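HD superfamily hydrolase (Clostridium acetobutylicum ATCC 824, PDB 3CCG) probably hydrolyses the dinucleotide diadenosine tetraphosphate symmetrically to two ADP, using iron held in an HD-domain metal site. Local coordinates at residues Met28-Arg33 with Tyr127-Ile132; Glu103-Ala108 with Ser120-Ile125. All blocks are in the same frame, centred on the assembly; numbering follows the deposited sequence. Where two conformers were deposited one is given.

Contact 1: Met28-Arg33 with Tyr127-Ile132; sequences MDTAVR and YIADYI. With FE (Fe (III) ion), chain C.
The methyl CG2 of T30 settles over A129, 3.8 Å from A129 CB, and reaches I132 CG1 at the same separation. The torsion of T30 explains this: CG2 stands anti to the backbone N, while OG1 (chi1 -60°) lies beside that N and bonds back to the carbonyl of G26. Threonine thus spends its hydroxyl on its own helix and offers the other helix a methyl. An alanine opposite suits the close approach: the CA atoms of T30 and A129 are 5.7 Å apart. A31, also short, has its CB 4.5 Å from A129 CB. I132 adds its longer arm. With CG1 between the backbone N and the carbonyl carbon (chi1 67°), the branch extends toward helix 5-38 and its CD1 meets the edge of the R33 guanidinium, 4.0 Å from NH2. The same NH2 gives a hydrogen bond to a water that in turn donates to I132 O at 2.7 Å; NH1 pairs with D149. The next residue after A129, D130, has its side chain leading away from helix 5-38 and binds iron through OD1 (2.2 Å), with H23, H52 and D53 completing the protein ligands. The segment axes cross at 123°, 8.7 Å apart. Helix 42-51 packs against A31, helix 152-170 covers I128 and Y131, and the loop at E133 and P134 covers T30.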
loop_
_atom_site.group_PDB
_atom_site.type_symbol
_atom_site.label_atom_id
_atom_site.label_comp_id
_atom_site.label_asym_id
_atom_site.label_seq_id
_atom_site.Cartn_x
_atom_site.Cartn_y
_atom_site.Cartn_z
HETATM N N MSE A 28 2.135 -27.057 9.757
HETATM C CA MSE A 28 3.163 -27.522 10.655
HETATM C C MSE A 28 4.202 -28.340 9.926
HETATM O O MSE A 28 5.392 -28.102 10.007
HETATM C CB MSE A 28 2.541 -28.402 11.717
HETATM C CG MSE A 28 3.495 -28.958 12.797
HETATM SE SE MSE A 28 2.660 -30.270 13.981
HETATM C CE MSE A 28 2.428 -31.666 12.549
ATOM N N ASP A 29 3.722 -29.353 9.219
ATOM C CA ASP A 29 4.650 -30.235 8.481
ATOM C C ASP A 29 5.482 -29.441 7.447
ATOM O O ASP A 29 6.656 -29.687 7.242
ATOM C CB ASP A 29 3.909 -31.348 7.768
ATOM C CG ASP A 29 3.376 -32.413 8.708
ATOM O OD1 ASP A 29 3.881 -32.571 9.831
ATOM O OD2 ASP A 29 2.430 -33.074 8.244
ATOM N N THR A 30 4.813 -28.555 6.726
ATOM C CA THR A 30 5.483 -27.746 5.728
ATOM C C THR A 30 6.525 -26.821 6.334
ATOM O O THR A 30 7.645 -26.661 5.815
ATOM C CB THR A 30 4.454 -26.916 4.919
ATOM O OG1 THR A 30 3.543 -27.801 4.270
ATOM C CG2 THR A 30 5.150 -26.008 3.892
ATOM N N ALA A 31 6.170 -26.191 7.455
ATOM C CA ALA A 31 7.093 -25.325 8.183
ATOM C C ALA A 31 8.322 -26.120 8.606
ATOM O O ALA A 31 9.424 -25.657 8.505
ATOM C CB ALA A 31 6.418 -24.699 9.423
ATOM N N VAL A 32 8.098 -27.347 9.078
ATOM C CA VAL A 32 9.218 -28.188 9.492
ATOM C C VAL A 32 10.102 -28.524 8.305
ATOM O O VAL A 32 11.330 -28.476 8.413
ATOM C CB VAL A 32 8.696 -29.434 10.230
ATOM C CG1 VAL A 32 9.822 -30.498 10.436
ATOM C CG2 VAL A 32 8.113 -29.048 11.572
ATOM N N ARG A 33 9.471 -28.836 7.175
ATOM C CA ARG A 33 10.223 -29.175 5.947
ATOM C C ARG A 33 11.099 -27.978 5.506
ATOM O O ARG A 33 12.321 -28.067 5.250
ATOM C CB ARG A 33 9.271 -29.610 4.846
ATOM C CG ARG A 33 9.968 -30.059 3.554
ATOM C CD ARG A 33 9.003 -30.504 2.507
ATOM N NE ARG A 33 8.076 -29.449 2.100
ATOM C CZ ARG A 33 8.382 -28.481 1.255
ATOM N NH1 ARG A 33 9.601 -28.385 0.762
ATOM N NH2 ARG A 33 7.461 -27.577 0.944
ATOM N N TYR A 127 4.558 -17.773 7.118
ATOM C CA TYR A 127 3.766 -17.059 6.128
ATOM C C TYR A 127 3.594 -17.875 4.820
ATOM O O TYR A 127 2.483 -18.067 4.315
ATOM C CB TYR A 127 4.374 -15.663 5.857
ATOM C CG TYR A 127 3.687 -14.929 4.718
ATOM C CD1 TYR A 127 4.025 -15.239 3.426
ATOM C CD2 TYR A 127 2.641 -14.041 4.935
ATOM C CE1 TYR A 127 3.414 -14.660 2.368
ATOM C CE2 TYR A 127 1.991 -13.452 3.859
ATOM C CZ TYR A 127 2.373 -13.801 2.579
ATOM O OH TYR A 127 1.817 -13.230 1.427
ATOM N N ILE A 128 4.703 -18.373 4.291
ATOM C CA ILE A 128 4.613 -19.077 3.012
ATOM C C ILE A 128 4.030 -20.483 3.148
ATOM O O ILE A 128 3.327 -20.970 2.257
ATOM C CB ILE A 128 5.984 -19.071 2.289
ATOM C CG1 ILE A 128 5.758 -19.151 0.772
ATOM C CG2 ILE A 128 6.900 -20.133 2.823
ATOM C CD1 ILE A 128 5.184 -17.832 0.155
ATOM N N ALA A 129 4.277 -21.099 4.300
ATOM C CA ALA A 129 3.753 -22.454 4.544
ATOM C C ALA A 129 2.261 -22.493 4.436
ATOM O O ALA A 129 1.699 -23.461 3.904
ATOM C CB ALA A 129 4.195 -22.985 5.931
ATOM N N ASP A 130 1.609 -21.406 4.847
ATOM C CA ASP A 130 0.167 -21.349 4.751
ATOM C C ASP A 130 -0.341 -21.506 3.285
ATOM O O ASP A 130 -1.342 -22.166 3.024
ATOM C CB ASP A 130 -0.298 -20.028 5.358
ATOM C CG ASP A 130 -1.778 -20.003 5.595
ATOM O OD1 ASP A 130 -2.303 -21.007 6.063
ATOM O OD2 ASP A 130 -2.390 -18.948 5.372
ATOM N N TYR A 131 0.397 -20.911 2.357
ATOM C CA TYR A 131 0.110 -20.953 0.913
ATOM C C TYR A 131 0.481 -22.249 0.202
ATOM O O TYR A 131 -0.158 -22.640 -0.751
ATOM C CB TYR A 131 0.835 -19.787 0.202
ATOM C CG TYR A 131 0.205 -18.455 0.476
ATOM C CD1 TYR A 131 0.552 -17.700 1.598
ATOM C CD2 TYR A 131 -0.777 -17.962 -0.358
ATOM C CE1 TYR A 131 -0.069 -16.483 1.860
ATOM C CE2 TYR A 131 -1.406 -16.770 -0.091
ATOM C CZ TYR A 131 -1.043 -16.026 1.008
ATOM O OH TYR A 131 -1.694 -14.819 1.241
ATOM N N ILE A 132 1.538 -22.903 0.649
ATOM C CA ILE A 132 2.050 -24.042 -0.100
ATOM C C ILE A 132 1.861 -25.433 0.555
ATOM O O ILE A 132 2.347 -26.439 0.009
ATOM C CB ILE A 132 3.563 -23.815 -0.419
ATOM C CG1 ILE A 132 4.425 -23.823 0.839
ATOM C CG2 ILE A 132 3.776 -22.504 -1.242
ATOM C CD1 ILE A 132 5.904 -23.945 0.635
HETATM FE FE FE C . -3.695 -20.670 7.682
HETATM O O HOH W 1 4.453 -27.986 0.606
HETATM O O HOH W 2 -3.274 -19.043 8.009
#

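Contact 2: Glu103-Ala108 with Ser120-Ile125; sequences EDVLNA and SLLEKI
L122 reaches across to D104, V105 and A108, and it has more surface covered by this contact than any other residue. Its CG is anti to the backbone N (chi1 180°), which carries the branched end between the two helices. The forked leucine suits the place by meeting three partners at once: CG lies 3.9 Å from A108 CB, CD2 approaches V105 CG2 at 4.0 Å, and CB lies against D104 OD2. K44 and A45 of helix 42-51 also touch it. The alanine opposite lets the segment axes approach to 8.4 Å at an angle of 34°, and at the closest backbone point the CA atoms of A108 and E123 are only 4.0 Å apart. E123 lies alongside that point, its CG 3.8 Å from A108 CA and its CD against N107 CB. Its carboxylate then turns back to its own helix start, where OE2 takes the N-H of S120 almost straight along the bond but from 73° out of the carboxylate plane; OE1 makes a salt bridge to R116. D104, the third main partner, uses the syn lone pair of OD1 to accept from S120 OG at 2.6 Å, and its OD2 pairs with K44. The S120 hydroxyl therefore donates a hydrogen bond to D104 and accepts one from E123 N. One water donates to both D104 OD1 and E123 OE2, while accepting from ND2 of N107, whose OD1 is hydrogen-bonded to R91; together with K44 and R116 this water would ease the repulsion of two carboxylates 4.6 Å apart. Another water joins D104 OD2 to L122 N. S120 and E123 form a capping box, the N-terminal signature of helix 121-132, here extended by D104 of the neighbouring helix, within the all-helical core of an HD domain.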
loop_
_atom_site.group_PDB
_atom_site.type_symbol
_atom_site.label_atom_id
_atom_site.label_comp_id
_atom_site.label_asym_id
_atom_site.label_seq_id
_atom_site.Cartn_x
_atom_site.Cartn_y
_atom_site.Cartn_z
ATOM N N GLU A 103 9.626 -15.355 21.476
ATOM C CA GLU A 103 9.285 -14.121 20.754
ATOM C C GLU A 103 9.151 -14.314 19.250
ATOM O O GLU A 103 8.251 -13.721 18.608
ATOM C CB GLU A 103 10.302 -13.008 21.048
ATOM C CG GLU A 103 10.063 -11.773 20.226
ATOM N N ASP A 104 10.033 -15.125 18.677
ATOM C CA ASP A 104 10.054 -15.372 17.231
ATOM C C ASP A 104 8.778 -16.137 16.846
ATOM O O ASP A 104 8.118 -15.786 15.880
ATOM C CB ASP A 104 11.302 -16.175 16.865
ATOM C CG ASP A 104 11.653 -16.137 15.420
ATOM O OD1 ASP A 104 11.133 -15.299 14.623
ATOM O OD2 ASP A 104 12.516 -16.959 15.032
ATOM N N VAL A 105 8.445 -17.184 17.589
ATOM C CA VAL A 105 7.184 -17.929 17.340
ATOM C C VAL A 105 6.014 -16.988 17.409
ATOM O O VAL A 105 5.149 -17.016 16.526
ATOM C CB VAL A 105 7.012 -19.058 18.328
ATOM C CG1 VAL A 105 5.608 -19.704 18.311
ATOM C CG2 VAL A 105 8.092 -20.128 18.099
ATOM N N LEU A 106 5.944 -16.159 18.430
ATOM C CA LEU A 106 4.796 -15.260 18.553
ATOM C C LEU A 106 4.735 -14.298 17.343
ATOM O O LEU A 106 3.639 -14.030 16.821
ATOM C CB LEU A 106 4.861 -14.510 19.886
ATOM C CG LEU A 106 4.720 -15.390 21.106
ATOM C CD1 LEU A 106 4.969 -14.515 22.371
ATOM C CD2 LEU A 106 3.368 -16.109 21.156
ATOM N N ASN A 107 5.871 -13.737 16.927
ATOM C CA ASN A 107 5.873 -12.876 15.748
ATOM C C ASN A 107 5.388 -13.629 14.481
ATOM O O ASN A 107 4.639 -13.090 13.643
ATOM C CB ASN A 107 7.263 -12.293 15.442
ATOM C CG ASN A 107 7.652 -11.204 16.415
ATOM O OD1 ASN A 107 6.794 -10.548 17.003
ATOM N ND2 ASN A 107 8.972 -11.023 16.611
ATOM N N ALA A 108 5.858 -14.860 14.301
ATOM C CA ALA A 108 5.500 -15.644 13.134
ATOM C C ALA A 108 3.971 -15.844 13.085
ATOM O O ALA A 108 3.371 -15.809 12.031
ATOM C CB ALA A 108 6.228 -16.963 13.162
ATOM N N SER A 120 11.686 -12.259 10.233
ATOM C CA SER A 120 12.652 -13.286 10.526
ATOM C C SER A 120 12.447 -14.450 9.557
ATOM O O SER A 120 11.400 -14.620 8.922
ATOM C CB SER A 120 12.486 -13.765 11.972
ATOM O OG SER A 120 11.345 -14.620 12.077
ATOM N N LEU A 121 13.450 -15.321 9.513
ATOM C CA LEU A 121 13.369 -16.512 8.737
ATOM C C LEU A 121 12.119 -17.322 9.160
ATOM O O LEU A 121 11.389 -17.804 8.286
ATOM C CB LEU A 121 14.659 -17.319 8.912
ATOM C CG LEU A 121 14.632 -18.674 8.233
ATOM C CD1 LEU A 121 14.315 -18.626 6.730
ATOM C CD2 LEU A 121 15.954 -19.412 8.529
ATOM N N LEU A 122 11.859 -17.436 10.471
ATOM C CA LEU A 122 10.682 -18.211 10.950
ATOM C C LEU A 122 9.383 -17.544 10.465
ATOM O O LEU A 122 8.483 -18.219 9.995
ATOM C CB LEU A 122 10.691 -18.368 12.446
ATOM C CG LEU A 122 9.509 -19.156 13.048
ATOM C CD1 LEU A 122 9.613 -20.647 12.555
ATOM C CD2 LEU A 122 9.508 -18.987 14.576
ATOM N N GLU A 123 9.314 -16.222 10.572
ATOM C CA GLU A 123 8.125 -15.512 10.107
ATOM C C GLU A 123 7.856 -15.796 8.626
ATOM O O GLU A 123 6.723 -16.043 8.215
ATOM C CB GLU A 123 8.294 -14.012 10.292
ATOM C CG GLU A 123 8.210 -13.496 11.671
ATOM C CD GLU A 123 8.518 -12.018 11.761
ATOM O OE1 GLU A 123 7.694 -11.246 11.207
ATOM O OE2 GLU A 123 9.570 -11.630 12.319
ATOM N N LYS A 124 8.925 -15.790 7.802
ATOM C CA LYS A 124 8.792 -16.049 6.396
ATOM C C LYS A 124 8.268 -17.485 6.109
ATOM O O LYS A 124 7.446 -17.721 5.255
ATOM C CB LYS A 124 10.083 -15.806 5.634
ATOM C CG LYS A 124 10.604 -14.393 5.766
ATOM C CD LYS A 124 11.897 -14.205 4.987
ATOM C CE LYS A 124 12.375 -12.761 5.082
ATOM N NZ LYS A 124 13.738 -12.584 4.453
ATOM N N ILE A 125 8.888 -18.446 6.819
ATOM C CA ILE A 125 8.521 -19.855 6.686
ATOM C C ILE A 125 7.014 -20.072 7.008
ATOM O O ILE A 125 6.287 -20.770 6.268
ATOM C CB ILE A 125 9.428 -20.715 7.582
ATOM C CG1 ILE A 125 10.837 -20.771 6.981
ATOM C CG2 ILE A 125 8.845 -22.103 7.698
ATOM C CD1 ILE A 125 11.888 -21.545 7.819
HETATM O O HOH W 3 13.836 -16.923 12.667
HETATM O O HOH W 4 10.560 -12.640 14.691
HETATM O O HOH W 5 4.599 -14.726 9.718
#

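From the N terminus, helix 5-38 carries H23 and then the first half of contact 1; the chain runs on through H52 and D53 and, further along, H86, before reaching 103-108. Contact 2 closes a short loop of 11 residues, which includes the iron ligand H112, back onto the start of helix 121-132. Contact 1 closes the long one, 93 residues, when the end of that helix returns to 28-33, so contact 2 is nested inside it. Both share helix 121-132, and A31 O lies 3.7 Å from I125 CG2 where they touch. That helix thus joins helices 5-38 and 103-110, and brings D130 to its iron.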